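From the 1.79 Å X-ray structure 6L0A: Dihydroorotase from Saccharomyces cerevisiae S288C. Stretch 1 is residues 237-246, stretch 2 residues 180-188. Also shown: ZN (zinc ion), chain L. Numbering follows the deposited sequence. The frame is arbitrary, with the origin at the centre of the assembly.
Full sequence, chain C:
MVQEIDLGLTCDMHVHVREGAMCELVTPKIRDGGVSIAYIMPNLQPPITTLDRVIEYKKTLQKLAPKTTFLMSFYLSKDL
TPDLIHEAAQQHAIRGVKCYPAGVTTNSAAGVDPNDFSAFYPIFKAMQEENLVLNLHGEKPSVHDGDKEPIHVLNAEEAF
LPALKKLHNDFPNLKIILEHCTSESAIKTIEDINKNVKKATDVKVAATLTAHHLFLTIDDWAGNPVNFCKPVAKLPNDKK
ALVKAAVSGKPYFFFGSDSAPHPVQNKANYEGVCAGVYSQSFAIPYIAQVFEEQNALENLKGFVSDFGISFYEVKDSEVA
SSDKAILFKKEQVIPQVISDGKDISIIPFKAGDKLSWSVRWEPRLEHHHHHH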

# COMPACT_ATOMS: atom_id res chain seq x y z
N ASN C 237 -9.71 -9.17 8.09
CA ASN C 237 -10.15 -9.39 9.48
C ASN C 237 -10.40 -8.07 10.19
O ASN C 237 -11.29 -7.97 11.05
CB ASN C 237 -9.11 -10.22 10.24
CG ASN C 237 -9.43 -10.36 11.73
OD1 ASN C 237 -10.34 -11.10 12.12
ND2 ASN C 237 -8.67 -9.66 12.57
N ASP C 238 -9.61 -7.04 9.88
CA ASP C 238 -9.85 -5.72 10.44
C ASP C 238 -11.14 -5.12 9.89
O ASP C 238 -11.99 -4.65 10.66
CB ASP C 238 -8.66 -4.81 10.14
CG ASP C 238 -7.39 -5.36 10.71
OD1 ASP C 238 -7.35 -5.55 11.95
OD2 ASP C 238 -6.42 -5.59 9.94
N LYS C 239 -11.31 -5.13 8.57
CA LYS C 239 -12.54 -4.58 8.01
C LYS C 239 -13.76 -5.30 8.58
O LYS C 239 -14.79 -4.66 8.83
CB LYS C 239 -12.53 -4.67 6.49
CG LYS C 239 -13.81 -4.15 5.87
CD LYS C 239 -13.74 -4.12 4.35
CE LYS C 239 -14.31 -5.39 3.75
NZ LYS C 239 -14.61 -5.20 2.31
N LYS C 240 -13.66 -6.62 8.80
CA LYS C 240 -14.76 -7.37 9.42
C LYS C 240 -15.10 -6.80 10.79
O LYS C 240 -16.28 -6.63 11.11
CB LYS C 240 -14.40 -8.86 9.53
CG LYS C 240 -15.06 -9.62 10.72
CD LYS C 240 -15.36 -11.08 10.37
CE LYS C 240 -15.37 -12.05 11.58
NZ LYS C 240 -15.73 -11.44 12.91
N ALA C 241 -14.08 -6.53 11.61
CA ALA C 241 -14.32 -5.98 12.94
C ALA C 241 -14.94 -4.59 12.86
O ALA C 241 -15.82 -4.25 13.65
CB ALA C 241 -13.02 -5.94 13.75
N LEU C 242 -14.48 -3.76 11.90
CA LEU C 242 -15.01 -2.40 11.79
C LEU C 242 -16.47 -2.40 11.39
O LEU C 242 -17.27 -1.62 11.92
CB LEU C 242 -14.21 -1.58 10.78
CG LEU C 242 -12.70 -1.47 11.00
CD1 LEU C 242 -12.05 -0.72 9.85
CD2 LEU C 242 -12.40 -0.76 12.31
N VAL C 243 -16.84 -3.23 10.41
CA VAL C 243 -18.23 -3.25 9.96
C VAL C 243 -19.13 -3.74 11.08
O VAL C 243 -20.21 -3.19 11.31
CB VAL C 243 -18.36 -4.09 8.67
CG1 VAL C 243 -19.82 -4.39 8.39
CG2 VAL C 243 -17.75 -3.34 7.48
N LYS C 244 -18.68 -4.76 11.84
CA LYS C 244 -19.49 -5.26 12.95
C LYS C 244 -19.65 -4.21 14.04
O LYS C 244 -20.72 -4.09 14.64
CB LYS C 244 -18.88 -6.54 13.53
CG LYS C 244 -19.32 -7.82 12.81
CD LYS C 244 -19.14 -9.07 13.69
CE LYS C 244 -20.48 -9.67 14.10
NZ LYS C 244 -21.17 -10.39 12.97
N ALA C 245 -18.59 -3.44 14.31
CA ALA C 245 -18.70 -2.35 15.28
C ALA C 245 -19.67 -1.29 14.78
O ALA C 245 -20.49 -0.78 15.55
CB ALA C 245 -17.32 -1.75 15.56
N ALA C 246 -19.61 -0.95 13.49
CA ALA C 246 -20.40 0.16 12.97
C ALA C 246 -21.90 -0.13 13.06
O ALA C 246 -22.71 0.78 13.28
CB ALA C 246 -20.02 0.48 11.54
ZN ZN L . -6.57 11.24 10.53
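Stretch 2 180-188: HCTSESAIK

Stretch 2 begins as an irregular loop and turns helical at Glu 184; this helix, which continues beyond the stretch, runs beside the helix of stretch 1 in roughly the same direction, the axes 35° apart and 8.9 Å at closest approach. At the loop's start, His 180 stands clear of stretch 1 and binds the zinc ion, its NE2 2.1 Å from ZN.

The backbones come nearest where the second helix starts, with Asp 238 CA 4.8 Å from Glu 184 CA. The first amides of a helix lack partners in a preceding turn, and here side chains and a water supply them. Ser 183, the N-cap, has chi1 in p (68°), which places OG 3.0 Å from Ala 186 N to accept its hydrogen bond. Asp 238, in the m rotamer, reaches from the neighbouring helix: OD1 accepts from Glu 184 N at 2.9 Å, nearly linearly (174°), and also takes a hydrogen bond from water 1 (O to OD1 2.9 Å), which in turn accepts from Ser 185 N (N to O 3.0 Å). A short acidic side chain suits this place, because OD1 can take Glu 184 N directly and reach Ser 185 N through water 1.

Glu 184 is extended, chi1 and chi2 both t, so its carboxylate reaches Asn 237, whose t rotamer brings ND2 within 2.7 Å of Glu 184 OE1 in a hydrogen bond. Near the base of this side chain, Ala 241 CB lies 3.8 Å from Glu 184 CB; its small methyl points toward stretch 2 and lets the two segments pack closely.

Leu 242 and Ile 187 form the apolar part of the contact. Leu 242 (m, t) starts sideways, but its end swings in, bringing CD2 3.8 Å from Ile 187 CG1. The same methyl lies over the loop backbone, CD2 being 3.4 Å from Cys 181 O. Ile 187, m at both chi angles, points toward stretch 1, and its CG2 meets Ala 245 CB at 4.0 Å, a branched side chain against a small one.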

# COMPACT_ATOMS: atom_id res chain seq x y z
N HIS C 180 -11.27 7.65 13.46
CA HIS C 180 -11.14 6.71 12.34
C HIS C 180 -10.38 5.43 12.67
O HIS C 180 -9.28 5.20 12.15
CB HIS C 180 -10.51 7.41 11.12
CG HIS C 180 -9.35 8.31 11.44
ND1 HIS C 180 -8.26 7.91 12.19
CD2 HIS C 180 -9.09 9.58 11.05
CE1 HIS C 180 -7.40 8.90 12.28
NE2 HIS C 180 -7.87 9.93 11.60
N CYS C 181 -10.96 4.58 13.52
CA CYS C 181 -10.34 3.29 13.84
C CYS C 181 -10.23 2.43 12.60
O CYS C 181 -11.15 2.40 11.76
CB CYS C 181 -11.13 2.54 14.91
SG CYS C 181 -10.96 3.21 16.56
N THR C 182 -9.13 1.68 12.51
CA THR C 182 -8.93 0.83 11.35
C THR C 182 -8.59 -0.61 11.67
O THR C 182 -8.48 -1.40 10.74
CB THR C 182 -7.82 1.40 10.46
OG1 THR C 182 -6.62 1.51 11.24
CG2 THR C 182 -8.22 2.76 9.93
N SER C 183 -8.40 -0.97 12.94
CA SER C 183 -7.90 -2.29 13.28
C SER C 183 -8.82 -3.00 14.26
O SER C 183 -9.48 -2.36 15.09
CB SER C 183 -6.50 -2.21 13.89
OG SER C 183 -6.53 -1.59 15.16
N GLU C 184 -8.87 -4.33 14.15
CA GLU C 184 -9.58 -5.12 15.15
C GLU C 184 -9.05 -4.86 16.54
O GLU C 184 -9.82 -4.81 17.51
CB GLU C 184 -9.48 -6.61 14.82
CG GLU C 184 -10.16 -7.47 15.86
CD GLU C 184 -10.06 -8.95 15.59
OE1 GLU C 184 -8.95 -9.43 15.29
OE2 GLU C 184 -11.11 -9.64 15.67
N SER C 185 -7.73 -4.68 16.66
CA SER C 185 -7.14 -4.41 17.97
C SER C 185 -7.75 -3.16 18.59
O SER C 185 -8.06 -3.15 19.79
CB SER C 185 -5.62 -4.25 17.85
OG SER C 185 -5.02 -5.50 17.60
N ALA C 186 -7.93 -2.10 17.79
CA ALA C 186 -8.51 -0.88 18.33
C ALA C 186 -9.96 -1.09 18.73
O ALA C 186 -10.39 -0.58 19.78
CB ALA C 186 -8.40 0.26 17.32
N ILE C 187 -10.73 -1.81 17.92
CA ILE C 187 -12.13 -2.08 18.25
C ILE C 187 -12.23 -2.79 19.60
O ILE C 187 -13.04 -2.42 20.46
CB ILE C 187 -12.82 -2.89 17.14
CG1 ILE C 187 -12.92 -2.08 15.84
CG2 ILE C 187 -14.22 -3.33 17.58
CD1 ILE C 187 -13.44 -0.65 16.03
N LYS C 188 -11.41 -3.82 19.80
CA LYS C 188 -11.41 -4.54 21.07
C LYS C 188 -11.09 -3.62 22.24
O LYS C 188 -11.67 -3.74 23.32
CB LYS C 188 -10.40 -5.68 21.04
CG LYS C 188 -10.80 -6.88 20.24
CD LYS C 188 -9.85 -8.02 20.61
CE LYS C 188 -9.89 -9.12 19.61
NZ LYS C 188 -8.93 -10.18 20.00
O HOH W 1 -5.90 -5.79 14.49